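Local atomic coordinates of ALDH21) (Physcomitrella patens subsp. patens, PDB entry 5MZ5), a protein that oxidises succinic semialdehyde to succinate with NADP(+) as coenzyme, as a member of the aldehyde dehydrogenase family. Residues A[42-47]-A[238-243]; A[100-105]-A[231-236]; A[372-377]-A[407-412]. All blocks are in the same frame, centred on the assembly; numbering follows the deposited sequence.

How the interactions relate
Interaction 1 opens near the N terminus at 42-47, in the strand that leads into the first hairpin. Interaction 2 opens later, at 100-105 in helix 97-113. The chain returns through helix 219-229, and residues 231-236 close interaction 2. Residues 238-243 follow one residue later and close interaction 1, so the second loop lies wholly within the first. The two contacts touch where K47 and L236 pack. They tie the N-terminal hairpin to the edge strand 239-241 of the Rossmann-type sheet, and helix 97-113 to the loop that leads into that strand. Interaction 3 is a later, separate and much shorter loop. It joins helix 365-380 to helix 409-412, about 41 Å from interaction 1 between centres, across the chain's centre.

Interaction 1: residues A[42-47]-A[238-243]; sequences IFLASK and AFSILP
The carbonyl oxygen of F43 is gripped by two groups of the opposing strand. I241 N donates a hydrogen bond to F43 O at 2.9 Å. The CA of S240 adds a CH...O contact to F43 O at 3.2 Å. F43 N in turn donates to I241 O at 3.0 Å. The two residues form one antiparallel hydrogen-bonded pair, a single bridge between strand 38-44 and strand 239-241.

Beyond it the bonding passes to a side chain. A45 N donates to S240 OG at 2.8 Å, nearly straight at 170°. S240 OG stands anti to its carbonyl carbon (chi1 -78°), beside the backbone N, and there it meets A45 N. S46 N then donates to F239 O at 2.8 Å. A45 and S46 are the middle residues of a type I' turn from L44 to K47, a two-residue beta hairpin.

Apolar groups fill in around these bonds. The CA of S46 lies over one face of the F239 ring, 3.9 Å from the ring centroid, in a CH-pi contact. F239 CE2 reaches F43 CB at 3.6 Å. The F43 and F239 side chains run side by side, pointing the same way, and their ring planes are 37° apart, an oblique pair. At the other end I42 CG2 presses on P243 CD at 3.4 Å, a tight fit.

S46 OG is bonded by G237 N, and S46 O by H229 ND1. Strand 239-241 is an edge strand of the Rossmann-type sheet within this chain and pairs on its other side with strand 209-212, which carries the NADP(+)-binding K212. F43 and I241 pack on helix 219-229, while L44 and S240 meet helix 75-94. The N-terminal hairpin is thus joined to the edge of the coenzyme-binding sheet.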
ATOM      1  N   ILE A  42     -23.055  23.832 -26.299  1.00 33.08           N
ATOM      2  CA  ILE A  42     -22.672  22.460 -26.007  1.00 31.33           C
ATOM      3  C   ILE A  42     -21.200  22.361 -26.370  1.00 32.24           C
ATOM      4  O   ILE A  42     -20.679  23.257 -27.046  1.00 30.23           O
ATOM      5  CB  ILE A  42     -23.587  21.379 -26.643  1.00 34.39           C
ATOM      6  CG1 ILE A  42     -23.618  21.468 -28.184  1.00 35.38           C
ATOM      7  CG2 ILE A  42     -24.986  21.496 -26.043  1.00 34.19           C
ATOM      8  CD1 ILE A  42     -24.271  20.268 -28.928  1.00 42.53           C
ATOM      9  N   PHE A  43     -20.517  21.323 -25.885  1.00 27.27           N
ATOM     10  CA  PHE A  43     -19.094  21.223 -26.119  1.00 26.92           C
ATOM     11  C   PHE A  43     -18.751  20.054 -26.992  1.00 30.36           C
ATOM     12  O   PHE A  43     -19.035  18.916 -26.657  1.00 29.38           O
ATOM     13  CB  PHE A  43     -18.322  21.250 -24.778  1.00 27.86           C
ATOM     14  CG  PHE A  43     -18.467  22.616 -24.138  1.00 28.73           C
ATOM     15  CD1 PHE A  43     -17.591  23.650 -24.459  1.00 30.65           C
ATOM     16  CD2 PHE A  43     -19.545  22.900 -23.297  1.00 28.88           C
ATOM     17  CE1 PHE A  43     -17.770  24.933 -23.924  1.00 30.35           C
ATOM     18  CE2 PHE A  43     -19.734  24.182 -22.788  1.00 30.68           C
ATOM     19  CZ  PHE A  43     -18.849  25.193 -23.113  1.00 28.53           C
ATOM     20  N   LEU A  44     -18.178  20.362 -28.154  1.00 29.85           N
ATOM     21  CA  LEU A  44     -17.792  19.391 -29.164  1.00 30.55           C
ATOM     22  C   LEU A  44     -16.302  19.519 -29.400  1.00 34.00           C
ATOM     23  O   LEU A  44     -15.842  20.547 -29.914  1.00 34.09           O
ATOM     24  CB  LEU A  44     -18.606  19.620 -30.453  1.00 31.85           C
ATOM     25  CG  LEU A  44     -18.232  18.803 -31.701  1.00 38.64           C
ATOM     26  CD1 LEU A  44     -18.373  17.322 -31.455  1.00 39.68           C
ATOM     27  CD2 LEU A  44     -19.116  19.182 -32.878  1.00 42.50           C
ATOM     28  N   ALA A  45     -15.542  18.472 -28.995  1.00 30.28           N
ATOM     29  CA  ALA A  45     -14.083  18.405 -29.111  1.00 30.34           C
ATOM     30  C   ALA A  45     -13.437  19.667 -28.480  1.00 33.66           C
ATOM     31  O   ALA A  45     -12.636  20.354 -29.131  1.00 33.86           O
ATOM     32  CB  ALA A  45     -13.679  18.246 -30.575  1.00 31.43           C
ATOM     33  N   SER A  46     -13.863  19.974 -27.212  1.00 29.35           N
ATOM     34  CA  SER A  46     -13.424  21.085 -26.339  1.00 29.61           C
ATOM     35  C   SER A  46     -13.949  22.476 -26.710  1.00 33.57           C
ATOM     36  O   SER A  46     -13.612  23.458 -26.038  1.00 33.37           O
ATOM     37  CB  SER A  46     -11.897  21.140 -26.244  1.00 32.10           C
ATOM     38  OG  SER A  46     -11.318  19.856 -26.107  1.00 35.79           O
ATOM     39  N   LYS A  47     -14.751  22.569 -27.778  1.00 30.29           N
ATOM     40  CA  LYS A  47     -15.195  23.860 -28.290  1.00 30.62           C
ATOM     41  C   LYS A  47     -16.699  24.120 -28.138  1.00 34.05           C
ATOM     42  O   LYS A  47     -17.505  23.209 -28.349  1.00 30.86           O
ATOM     43  CB  LYS A  47     -14.735  24.048 -29.757  1.00 33.55           C
ATOM     44  CG  LYS A  47     -13.217  23.918 -29.920  1.00 48.21           C
ATOM     45  CD  LYS A  47     -12.665  24.824 -30.994  1.00 58.36           C
ATOM     46  CE  LYS A  47     -11.160  24.967 -30.935  1.00 68.54           C
ATOM     47  NZ  LYS A  47     -10.681  25.643 -29.691  1.00 71.20           N
ATOM     48  N   ALA A 238     -10.075  16.607 -25.839  1.00 28.83           N
ATOM     49  CA  ALA A 238     -10.046  15.828 -24.583  1.00 26.98           C
ATOM     50  C   ALA A 238     -11.459  15.619 -24.017  1.00 28.07           C
ATOM     51  O   ALA A 238     -11.708  14.665 -23.260  1.00 27.74           O
ATOM     52  CB  ALA A 238      -9.199  16.546 -23.554  1.00 27.16           C
ATOM     53  N   PHE A 239     -12.367  16.539 -24.333  1.00 21.42           N
ATOM     54  CA  PHE A 239     -13.723  16.426 -23.823  1.00 21.62           C
ATOM     55  C   PHE A 239     -14.772  16.904 -24.800  1.00 26.72           C
ATOM     56  O   PHE A 239     -14.527  17.782 -25.627  1.00 25.96           O
ATOM     57  CB  PHE A 239     -13.870  17.155 -22.461  1.00 22.56           C
ATOM     58  CG  PHE A 239     -14.037  18.655 -22.539  1.00 23.58           C
ATOM     59  CD1 PHE A 239     -12.930  19.491 -22.673  1.00 25.20           C
ATOM     60  CD2 PHE A 239     -15.304  19.231 -22.535  1.00 25.50           C
ATOM     61  CE1 PHE A 239     -13.088  20.876 -22.783  1.00 26.49           C
ATOM     62  CE2 PHE A 239     -15.458  20.617 -22.639  1.00 27.19           C
ATOM     63  CZ  PHE A 239     -14.352  21.429 -22.769  1.00 25.22           C
ATOM     64  N   SER A 240     -15.962  16.328 -24.650  1.00 25.21           N
ATOM     65  CA  SER A 240     -17.195  16.704 -25.313  1.00 24.73           C
ATOM     66  C   SER A 240     -18.294  16.502 -24.284  1.00 27.99           C
ATOM     67  O   SER A 240     -18.259  15.519 -23.543  1.00 24.77           O
ATOM     68  CB  SER A 240     -17.455  15.856 -26.551  1.00 26.09           C
ATOM     69  OG  SER A 240     -16.656  16.306 -27.630  1.00 29.65           O
ATOM     70  N   ILE A 241     -19.209  17.467 -24.189  1.00 27.37           N
ATOM     71  CA  ILE A 241     -20.379  17.431 -23.296  1.00 28.42           C
ATOM     72  C   ILE A 241     -21.585  17.763 -24.179  1.00 33.66           C
ATOM     73  O   ILE A 241     -21.748  18.911 -24.608  1.00 31.04           O
ATOM     74  CB  ILE A 241     -20.270  18.322 -22.017  1.00 31.07           C
ATOM     75  CG1 ILE A 241     -18.999  17.965 -21.194  1.00 30.91           C
ATOM     76  CG2 ILE A 241     -21.575  18.221 -21.144  1.00 29.31           C
ATOM     77  CD1 ILE A 241     -18.618  18.967 -20.180  1.00 35.86           C
ATOM     78  N   LEU A 242     -22.352  16.715 -24.528  1.00 33.32           N
ATOM     79  CA  LEU A 242     -23.488  16.813 -25.435  1.00 34.96           C
ATOM     80  C   LEU A 242     -24.803  16.211 -24.883  1.00 38.77           C
ATOM     81  O   LEU A 242     -24.899  14.987 -24.746  1.00 36.37           O
ATOM     82  CB  LEU A 242     -23.189  16.143 -26.800  1.00 35.49           C
ATOM     83  CG  LEU A 242     -21.756  16.045 -27.310  1.00 41.89           C
ATOM     84  CD1 LEU A 242     -21.547  14.727 -28.042  1.00 42.58           C
ATOM     85  CD2 LEU A 242     -21.442  17.197 -28.262  1.00 45.87           C
ATOM     86  N   PRO A 243     -25.838  17.039 -24.608  1.00 37.91           N
ATOM     87  CA  PRO A 243     -27.166  16.478 -24.275  1.00 38.57           C
ATOM     88  C   PRO A 243     -27.655  15.842 -25.586  1.00 41.54           C
ATOM     89  O   PRO A 243     -27.539  16.442 -26.663  1.00 41.58           O
ATOM     90  CB  PRO A 243     -27.995  17.713 -23.879  1.00 40.89           C
ATOM     91  CG  PRO A 243     -26.990  18.840 -23.760  1.00 44.79           C
ATOM     92  CD  PRO A 243     -25.903  18.506 -24.714  1.00 39.77           C
TER

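Interaction 2: residues A[100-105]-A[231-236]; sequences RKAVLE and IEELPL
A type I turn, I231 to L234, lies in the loop between helix 219-229 and strand 239-241 of the coenzyme-binding domain and packs on V103 of helix 97-113. V103 CG2 is the main point of touch. It lies 3.7 Å from E233 CB and 3.9 Å from I231 CG2. V103 CG1 stands anti to the backbone N (chi1 175°) and meets L234 CD1 at 4.1 Å. The V103 and L234 side chains cross at about a right angle. I231 also touches the backbone, its CD1 being 3.6 Å from V103 O. An alanine in place of V103 would probably open a gap between I231, E233 CB and L234, because both methyls that touch them would be gone.

E233 borders this apolar patch. Its chain bends at chi2, and OE2 comes to 3.7 Å from A102 CB. The carboxylate has its own partner on the same helix: K106 forms a salt bridge with E233 OE1, and also with E232 OE1. No hydrogen bond joins the two segments themselves. The turn is therefore fitted to the helix by the shape of its aliphatic groups, and the charge pairing through K106 adds a polar tie at the border.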
ATOM      1  N   ARG A 100      -2.101  17.527 -15.347  1.00 22.47           N
ATOM      2  CA  ARG A 100      -3.424  16.975 -15.011  1.00 22.31           C
ATOM      3  C   ARG A 100      -3.916  17.648 -13.725  1.00 24.83           C
ATOM      4  O   ARG A 100      -5.064  18.078 -13.673  1.00 24.66           O
ATOM      5  CB  ARG A 100      -3.394  15.441 -14.863  1.00 21.04           C
ATOM      6  CG  ARG A 100      -2.986  14.712 -16.137  1.00 22.00           C
ATOM      7  CD  ARG A 100      -3.224  13.213 -16.050  1.00 27.85           C
ATOM      8  NE  ARG A 100      -2.636  12.591 -14.858  1.00 27.04           N
ATOM      9  CZ  ARG A 100      -1.414  12.068 -14.802  1.00 34.18           C
ATOM     10  NH1 ARG A 100      -0.976  11.513 -13.683  1.00 19.81           N
ATOM     11  NH2 ARG A 100      -0.627  12.078 -15.873  1.00 19.30           N
ATOM     12  N   LYS A 101      -3.004  17.827 -12.734  1.00 20.50           N
ATOM     13  CA  LYS A 101      -3.289  18.514 -11.477  1.00 20.69           C
ATOM     14  C   LYS A 101      -3.704  19.970 -11.712  1.00 23.71           C
ATOM     15  O   LYS A 101      -4.662  20.429 -11.089  1.00 22.24           O
ATOM     16  CB  LYS A 101      -2.063  18.476 -10.556  1.00 23.99           C
ATOM     17  CG  LYS A 101      -2.369  18.940  -9.130  1.00 31.59           C
ATOM     18  CD  LYS A 101      -1.131  18.961  -8.264  1.00 32.32           C
ATOM     19  CE  LYS A 101      -1.522  19.184  -6.825  1.00 32.72           C
ATOM     20  NZ  LYS A 101      -0.383  19.661  -6.013  1.00 32.50           N
ATOM     21  N   ALA A 102      -2.952  20.703 -12.563  1.00 20.81           N
ATOM     22  CA  ALA A 102      -3.221  22.104 -12.889  1.00 20.84           C
ATOM     23  C   ALA A 102      -4.625  22.285 -13.489  1.00 26.76           C
ATOM     24  O   ALA A 102      -5.297  23.256 -13.138  1.00 27.76           O
ATOM     25  CB  ALA A 102      -2.146  22.668 -13.825  1.00 21.00           C
ATOM     26  N   VAL A 103      -5.083  21.340 -14.349  1.00 24.00           N
ATOM     27  CA  VAL A 103      -6.435  21.380 -14.941  1.00 23.54           C
ATOM     28  C   VAL A 103      -7.469  21.322 -13.794  1.00 27.60           C
ATOM     29  O   VAL A 103      -8.356  22.177 -13.712  1.00 26.79           O
ATOM     30  CB  VAL A 103      -6.706  20.236 -15.975  1.00 25.29           C
ATOM     31  CG1 VAL A 103      -8.161  20.254 -16.458  1.00 23.86           C
ATOM     32  CG2 VAL A 103      -5.738  20.292 -17.155  1.00 25.15           C
ATOM     33  N   LEU A 104      -7.332  20.310 -12.920  1.00 23.44           N
ATOM     34  CA  LEU A 104      -8.246  20.071 -11.804  1.00 23.46           C
ATOM     35  C   LEU A 104      -8.269  21.214 -10.790  1.00 28.52           C
ATOM     36  O   LEU A 104      -9.334  21.542 -10.274  1.00 29.93           O
ATOM     37  CB  LEU A 104      -7.941  18.708 -11.142  1.00 22.77           C
ATOM     38  CG  LEU A 104      -8.134  17.495 -12.039  1.00 25.56           C
ATOM     39  CD1 LEU A 104      -7.303  16.337 -11.596  1.00 23.44           C
ATOM     40  CD2 LEU A 104      -9.616  17.124 -12.176  1.00 29.20           C
ATOM     41  N   GLU A 105      -7.110  21.845 -10.543  1.00 24.60           N
ATOM     42  CA  GLU A 105      -7.003  22.982  -9.627  1.00 23.67           C
ATOM     43  C   GLU A 105      -7.662  24.224 -10.220  1.00 27.15           C
ATOM     44  O   GLU A 105      -8.226  25.031  -9.472  1.00 26.76           O
ATOM     45  CB  GLU A 105      -5.541  23.271  -9.252  1.00 24.66           C
ATOM     46  CG  GLU A 105      -4.943  22.209  -8.346  1.00 29.32           C
ATOM     47  CD  GLU A 105      -3.509  22.472  -7.929  1.00 48.79           C
ATOM     48  OE1 GLU A 105      -2.684  22.877  -8.781  1.00 61.12           O
ATOM     49  OE2 GLU A 105      -3.207  22.251  -6.738  1.00 53.08           O
ATOM     50  N   ILE A 231      -9.280  26.065 -20.191  1.00 29.72           N
ATOM     51  CA  ILE A 231      -8.042  25.497 -19.643  1.00 29.08           C
ATOM     52  C   ILE A 231      -7.116  25.007 -20.774  1.00 34.43           C
ATOM     53  O   ILE A 231      -7.362  23.973 -21.401  1.00 33.20           O
ATOM     54  CB  ILE A 231      -8.313  24.438 -18.535  1.00 30.65           C
ATOM     55  CG1 ILE A 231      -9.144  25.062 -17.385  1.00 29.31           C
ATOM     56  CG2 ILE A 231      -6.991  23.833 -18.017  1.00 30.56           C
ATOM     57  CD1 ILE A 231      -9.769  24.069 -16.420  1.00 28.20           C
ATOM     58  N   GLU A 232      -6.032  25.773 -20.992  1.00 33.44           N
ATOM     59  CA  GLU A 232      -5.012  25.583 -22.025  1.00 34.76           C
ATOM     60  C   GLU A 232      -4.232  24.268 -21.902  1.00 38.01           C
ATOM     61  O   GLU A 232      -3.883  23.696 -22.934  1.00 37.52           O
ATOM     62  CB  GLU A 232      -4.061  26.798 -22.101  1.00 37.35           C
ATOM     63  CG  GLU A 232      -3.348  27.147 -20.793  1.00 55.94           C
ATOM     64  CD  GLU A 232      -4.000  28.185 -19.890  1.00 81.47           C
ATOM     65  OE1 GLU A 232      -5.185  28.016 -19.514  1.00 55.76           O
ATOM     66  OE2 GLU A 232      -3.299  29.154 -19.521  1.00 83.57           O
ATOM     67  N   GLU A 233      -3.972  23.788 -20.655  1.00 34.69           N
ATOM     68  CA  GLU A 233      -3.262  22.532 -20.355  1.00 34.28           C
ATOM     69  C   GLU A 233      -4.000  21.304 -20.899  1.00 36.64           C
ATOM     70  O   GLU A 233      -3.368  20.288 -21.187  1.00 36.49           O
ATOM     71  CB  GLU A 233      -3.086  22.339 -18.835  1.00 35.68           C
ATOM     72  CG  GLU A 233      -2.041  23.222 -18.177  1.00 46.18           C
ATOM     73  CD  GLU A 233      -2.538  24.524 -17.583  1.00 69.52           C
ATOM     74  OE1 GLU A 233      -3.567  25.057 -18.060  1.00 53.70           O
ATOM     75  OE2 GLU A 233      -1.864  25.036 -16.661  1.00 73.73           O
ATOM     76  N   LEU A 234      -5.332  21.389 -21.011  1.00 31.28           N
ATOM     77  CA  LEU A 234      -6.151  20.284 -21.484  1.00 30.01           C
ATOM     78  C   LEU A 234      -6.116  20.184 -23.012  1.00 32.96           C
ATOM     79  O   LEU A 234      -6.512  21.134 -23.678  1.00 33.06           O
ATOM     80  CB  LEU A 234      -7.581  20.414 -20.920  1.00 29.78           C
ATOM     81  CG  LEU A 234      -8.419  19.141 -20.820  1.00 32.54           C
ATOM     82  CD1 LEU A 234      -7.753  18.081 -19.917  1.00 31.36           C
ATOM     83  CD2 LEU A 234      -9.811  19.474 -20.322  1.00 32.74           C
ATOM     84  N   PRO A 235      -5.566  19.079 -23.588  1.00 30.42           N
ATOM     85  CA  PRO A 235      -5.480  18.966 -25.061  1.00 30.09           C
ATOM     86  C   PRO A 235      -6.813  19.146 -25.798  1.00 33.52           C
ATOM     87  O   PRO A 235      -7.863  18.825 -25.254  1.00 31.64           O
ATOM     88  CB  PRO A 235      -4.917  17.552 -25.277  1.00 31.48           C
ATOM     89  CG  PRO A 235      -4.187  17.232 -24.001  1.00 35.55           C
ATOM     90  CD  PRO A 235      -5.010  17.876 -22.929  1.00 31.20           C
ATOM     91  N   LEU A 236      -6.757  19.646 -27.042  1.00 31.71           N
ATOM     92  CA  LEU A 236      -7.940  19.824 -27.885  1.00 33.60           C
ATOM     93  C   LEU A 236      -8.576  18.458 -28.195  1.00 36.25           C
ATOM     94  O   LEU A 236      -7.874  17.513 -28.553  1.00 36.70           O
ATOM     95  CB  LEU A 236      -7.556  20.551 -29.176  1.00 35.43           C
ATOM     96  CG  LEU A 236      -8.714  21.061 -30.021  1.00 43.81           C
ATOM     97  CD1 LEU A 236      -9.337  22.320 -29.390  1.00 45.24           C
ATOM     98  CD2 LEU A 236      -8.247  21.321 -31.462  1.00 48.65           C
TER

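Interaction 3: residues A[372-377]-A[407-412]; sequences EDWVKE and EANARK
The start of the short helix 409-412 is met by the carboxylate of E377 from helix 365-380. N409, the first residue of the short helix, carries most of the contact. N409 ND2 donates to E377 OE1 at 2.9 Å, on the syn side and 29° out of the carboxylate plane. N409 N makes a weak, long bond to E377 OE2 at 3.4 Å. E377 CG is anti to its backbone N (chi1 -176°), and the chain bends at chi2 before the carboxylate. A negative group beside this helix start is likely to be favoured by the peptide dipoles. E377 OE2 also has a salt bridge to K381.

N409 CB sits over the face of W374, 3.5 Å from the centroid of the five-membered ring. K412 NZ donates to N409 OD1 at 3.3 Å, so both ends of the amide are bonded, which probably limits its turning. A water joins the two helices as well. It donates to W374 O at 2.6 Å, accepts from A410 N at 3.0 Å, and gives a weak bond to E377 OE1.

The W374 side chain lies about 6 Å from that of E414, an NADP(+)-binding residue. Behind the contact, V375 packs on V419 of strand 419-425 and I401 of strand 395-402, and R411 forms a salt bridge with E434.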
ATOM      1  N   GLU A 372     -47.198   9.060  -5.202  1.00 33.92           N
ATOM      2  CA  GLU A 372     -48.555   9.125  -4.660  1.00 34.62           C
ATOM      3  C   GLU A 372     -49.300   7.775  -4.859  1.00 38.27           C
ATOM      4  O   GLU A 372     -49.977   7.311  -3.933  1.00 36.82           O
ATOM      5  CB  GLU A 372     -49.331  10.275  -5.337  1.00 36.43           C
ATOM      6  CG  GLU A 372     -50.684  10.575  -4.707  1.00 44.18           C
ATOM      7  CD  GLU A 372     -51.630  11.425  -5.533  1.00 65.58           C
ATOM      8  OE1 GLU A 372     -51.363  11.643  -6.737  1.00 57.26           O
ATOM      9  OE2 GLU A 372     -52.656  11.868  -4.971  1.00 64.53           O
ATOM     10  N   ASP A 373     -49.154   7.151  -6.054  1.00 35.23           N
ATOM     11  CA  ASP A 373     -49.777   5.859  -6.366  1.00 35.88           C
ATOM     12  C   ASP A 373     -49.234   4.766  -5.441  1.00 38.13           C
ATOM     13  O   ASP A 373     -50.007   3.970  -4.904  1.00 35.85           O
ATOM     14  CB  ASP A 373     -49.527   5.456  -7.840  1.00 38.15           C
ATOM     15  CG  ASP A 373     -50.210   6.285  -8.912  1.00 52.86           C
ATOM     16  OD1 ASP A 373     -51.204   6.989  -8.587  1.00 54.55           O
ATOM     17  OD2 ASP A 373     -49.753   6.229 -10.084  1.00 59.24           O
ATOM     18  N   TRP A 374     -47.895   4.733  -5.257  1.00 35.76           N
ATOM     19  CA  TRP A 374     -47.241   3.754  -4.393  1.00 36.07           C
ATOM     20  C   TRP A 374     -47.615   3.944  -2.936  1.00 38.35           C
ATOM     21  O   TRP A 374     -47.765   2.952  -2.232  1.00 38.36           O
ATOM     22  CB  TRP A 374     -45.723   3.721  -4.617  1.00 34.94           C
ATOM     23  CG  TRP A 374     -45.326   3.047  -5.899  1.00 36.65           C
ATOM     24  CD1 TRP A 374     -46.152   2.649  -6.916  1.00 39.95           C
ATOM     25  CD2 TRP A 374     -43.998   2.701  -6.303  1.00 36.47           C
ATOM     26  NE1 TRP A 374     -45.418   2.078  -7.926  1.00 39.22           N
ATOM     27  CE2 TRP A 374     -44.091   2.099  -7.581  1.00 40.25           C
ATOM     28  CE3 TRP A 374     -42.724   2.865  -5.720  1.00 37.46           C
ATOM     29  CZ2 TRP A 374     -42.970   1.612  -8.261  1.00 39.07           C
ATOM     30  CZ3 TRP A 374     -41.614   2.400  -6.408  1.00 38.28           C
ATOM     31  CH2 TRP A 374     -41.741   1.804  -7.670  1.00 39.04           C
ATOM     32  N   VAL A 375     -47.833   5.200  -2.495  1.00 33.97           N
ATOM     33  CA  VAL A 375     -48.275   5.498  -1.125  1.00 33.72           C
ATOM     34  C   VAL A 375     -49.702   4.935  -0.926  1.00 39.81           C
ATOM     35  O   VAL A 375     -49.947   4.231   0.065  1.00 40.50           O
ATOM     36  CB  VAL A 375     -48.146   7.012  -0.778  1.00 37.20           C
ATOM     37  CG1 VAL A 375     -48.923   7.381   0.485  1.00 37.24           C
ATOM     38  CG2 VAL A 375     -46.680   7.433  -0.656  1.00 36.22           C
ATOM     39  N   LYS A 376     -50.627   5.224  -1.876  1.00 36.34           N
ATOM     40  CA  LYS A 376     -52.009   4.738  -1.823  1.00 37.34           C
ATOM     41  C   LYS A 376     -52.046   3.201  -1.837  1.00 41.15           C
ATOM     42  O   LYS A 376     -52.752   2.599  -1.031  1.00 41.62           O
ATOM     43  CB  LYS A 376     -52.870   5.324  -2.962  1.00 39.94           C
ATOM     44  CG  LYS A 376     -53.191   6.807  -2.796  1.00 52.38           C
ATOM     45  CD  LYS A 376     -54.310   7.247  -3.713  1.00 63.99           C
ATOM     46  CE  LYS A 376     -54.091   8.592  -4.359  1.00 79.31           C
ATOM     47  NZ  LYS A 376     -53.348   8.464  -5.649  1.00 86.50           N
ATOM     48  N   GLU A 377     -51.229   2.577  -2.701  1.00 36.41           N
ATOM     49  CA  GLU A 377     -51.126   1.124  -2.793  1.00 36.91           C
ATOM     50  C   GLU A 377     -50.625   0.518  -1.466  1.00 42.52           C
ATOM     51  O   GLU A 377     -51.167  -0.497  -1.031  1.00 42.96           O
ATOM     52  CB  GLU A 377     -50.218   0.729  -3.964  1.00 38.03           C
ATOM     53  CG  GLU A 377     -50.115  -0.768  -4.218  1.00 55.75           C
ATOM     54  CD  GLU A 377     -48.760  -1.264  -4.691  1.00 88.84           C
ATOM     55  OE1 GLU A 377     -47.981  -0.453  -5.243  1.00 96.08           O
ATOM     56  OE2 GLU A 377     -48.485  -2.475  -4.530  1.00 86.90           O
ATOM     57  N   GLU A 407     -45.073  -7.281  -0.380  1.00 44.01           N
ATOM     58  CA  GLU A 407     -45.640  -7.303  -1.732  1.00 44.42           C
ATOM     59  C   GLU A 407     -45.884  -5.886  -2.309  1.00 48.31           C
ATOM     60  O   GLU A 407     -45.900  -5.739  -3.538  1.00 48.97           O
ATOM     61  CB  GLU A 407     -46.902  -8.195  -1.823  1.00 46.66           C
ATOM     62  CG  GLU A 407     -48.006  -7.886  -0.816  1.00 62.05           C
ATOM     63  CD  GLU A 407     -47.933  -8.558   0.548  1.00 83.82           C
ATOM     64  OE1 GLU A 407     -48.962  -8.527   1.261  1.00 92.07           O
ATOM     65  OE2 GLU A 407     -46.863  -9.103   0.911  1.00 61.54           O
ATOM     66  N   ALA A 408     -46.043  -4.851  -1.442  1.00 42.82           N
ATOM     67  CA  ALA A 408     -46.241  -3.462  -1.897  1.00 41.46           C
ATOM     68  C   ALA A 408     -44.995  -2.899  -2.589  1.00 43.14           C
ATOM     69  O   ALA A 408     -43.867  -3.138  -2.131  1.00 41.94           O
ATOM     70  CB  ALA A 408     -46.642  -2.569  -0.736  1.00 42.27           C
ATOM     71  N   ASN A 409     -45.207  -2.159  -3.706  1.00 38.01           N
ATOM     72  CA  ASN A 409     -44.142  -1.527  -4.501  1.00 36.69           C
ATOM     73  C   ASN A 409     -43.274  -0.582  -3.681  1.00 39.78           C
ATOM     74  O   ASN A 409     -42.066  -0.516  -3.923  1.00 39.03           O
ATOM     75  CB  ASN A 409     -44.709  -0.783  -5.698  1.00 33.43           C
ATOM     76  CG  ASN A 409     -45.095  -1.673  -6.840  1.00 50.70           C
ATOM     77  OD1 ASN A 409     -44.339  -2.548  -7.267  1.00 45.69           O
ATOM     78  ND2 ASN A 409     -46.274  -1.441  -7.391  1.00 44.36           N
ATOM     79  N   ALA A 410     -43.888   0.131  -2.706  1.00 36.13           N
ATOM     80  CA  ALA A 410     -43.201   1.061  -1.806  1.00 35.22           C
ATOM     81  C   ALA A 410     -42.142   0.320  -0.968  1.00 38.18           C
ATOM     82  O   ALA A 410     -41.120   0.912  -0.647  1.00 37.70           O
ATOM     83  CB  ALA A 410     -44.204   1.762  -0.902  1.00 36.17           C
ATOM     84  N   ARG A 411     -42.361  -0.977  -0.675  1.00 34.25           N
ATOM     85  CA  ARG A 411     -41.423  -1.793   0.094  1.00 33.94           C
ATOM     86  C   ARG A 411     -40.384  -2.517  -0.789  1.00 38.23           C
ATOM     87  O   ARG A 411     -39.199  -2.538  -0.457  1.00 37.86           O
ATOM     88  CB  ARG A 411     -42.190  -2.771   1.023  1.00 31.86           C
ATOM     89  CG  ARG A 411     -41.330  -3.797   1.796  1.00 32.28           C
ATOM     90  CD  ARG A 411     -40.189  -3.192   2.626  1.00 29.47           C
ATOM     91  NE  ARG A 411     -39.377  -4.225   3.279  1.00 35.93           N
ATOM     92  CZ  ARG A 411     -38.385  -4.899   2.698  1.00 45.58           C
ATOM     93  NH1 ARG A 411     -38.038  -4.635   1.448  1.00 30.00           N
ATOM     94  NH2 ARG A 411     -37.732  -5.836   3.369  1.00 33.45           N
ATOM     95  N   LYS A 412     -40.832  -3.089  -1.906  1.00 35.38           N
ATOM     96  CA  LYS A 412     -40.033  -3.874  -2.847  1.00 34.66           C
ATOM     97  C   LYS A 412     -39.085  -3.030  -3.721  1.00 39.56           C
ATOM     98  O   LYS A 412     -37.950  -3.449  -3.983  1.00 38.72           O
ATOM     99  CB  LYS A 412     -40.999  -4.721  -3.702  1.00 37.17           C
ATOM    100  CG  LYS A 412     -40.377  -5.655  -4.742  1.00 51.72           C
ATOM    101  CD  LYS A 412     -41.398  -6.664  -5.323  1.00 63.84           C
ATOM    102  CE  LYS A 412     -42.718  -6.095  -5.835  1.00 81.25           C
ATOM    103  NZ  LYS A 412     -42.558  -5.268  -7.063  1.00 89.85           N
TER
HETATM  104  O   HOH W   1     -46.910   0.475  -2.484  1.00 34.03           O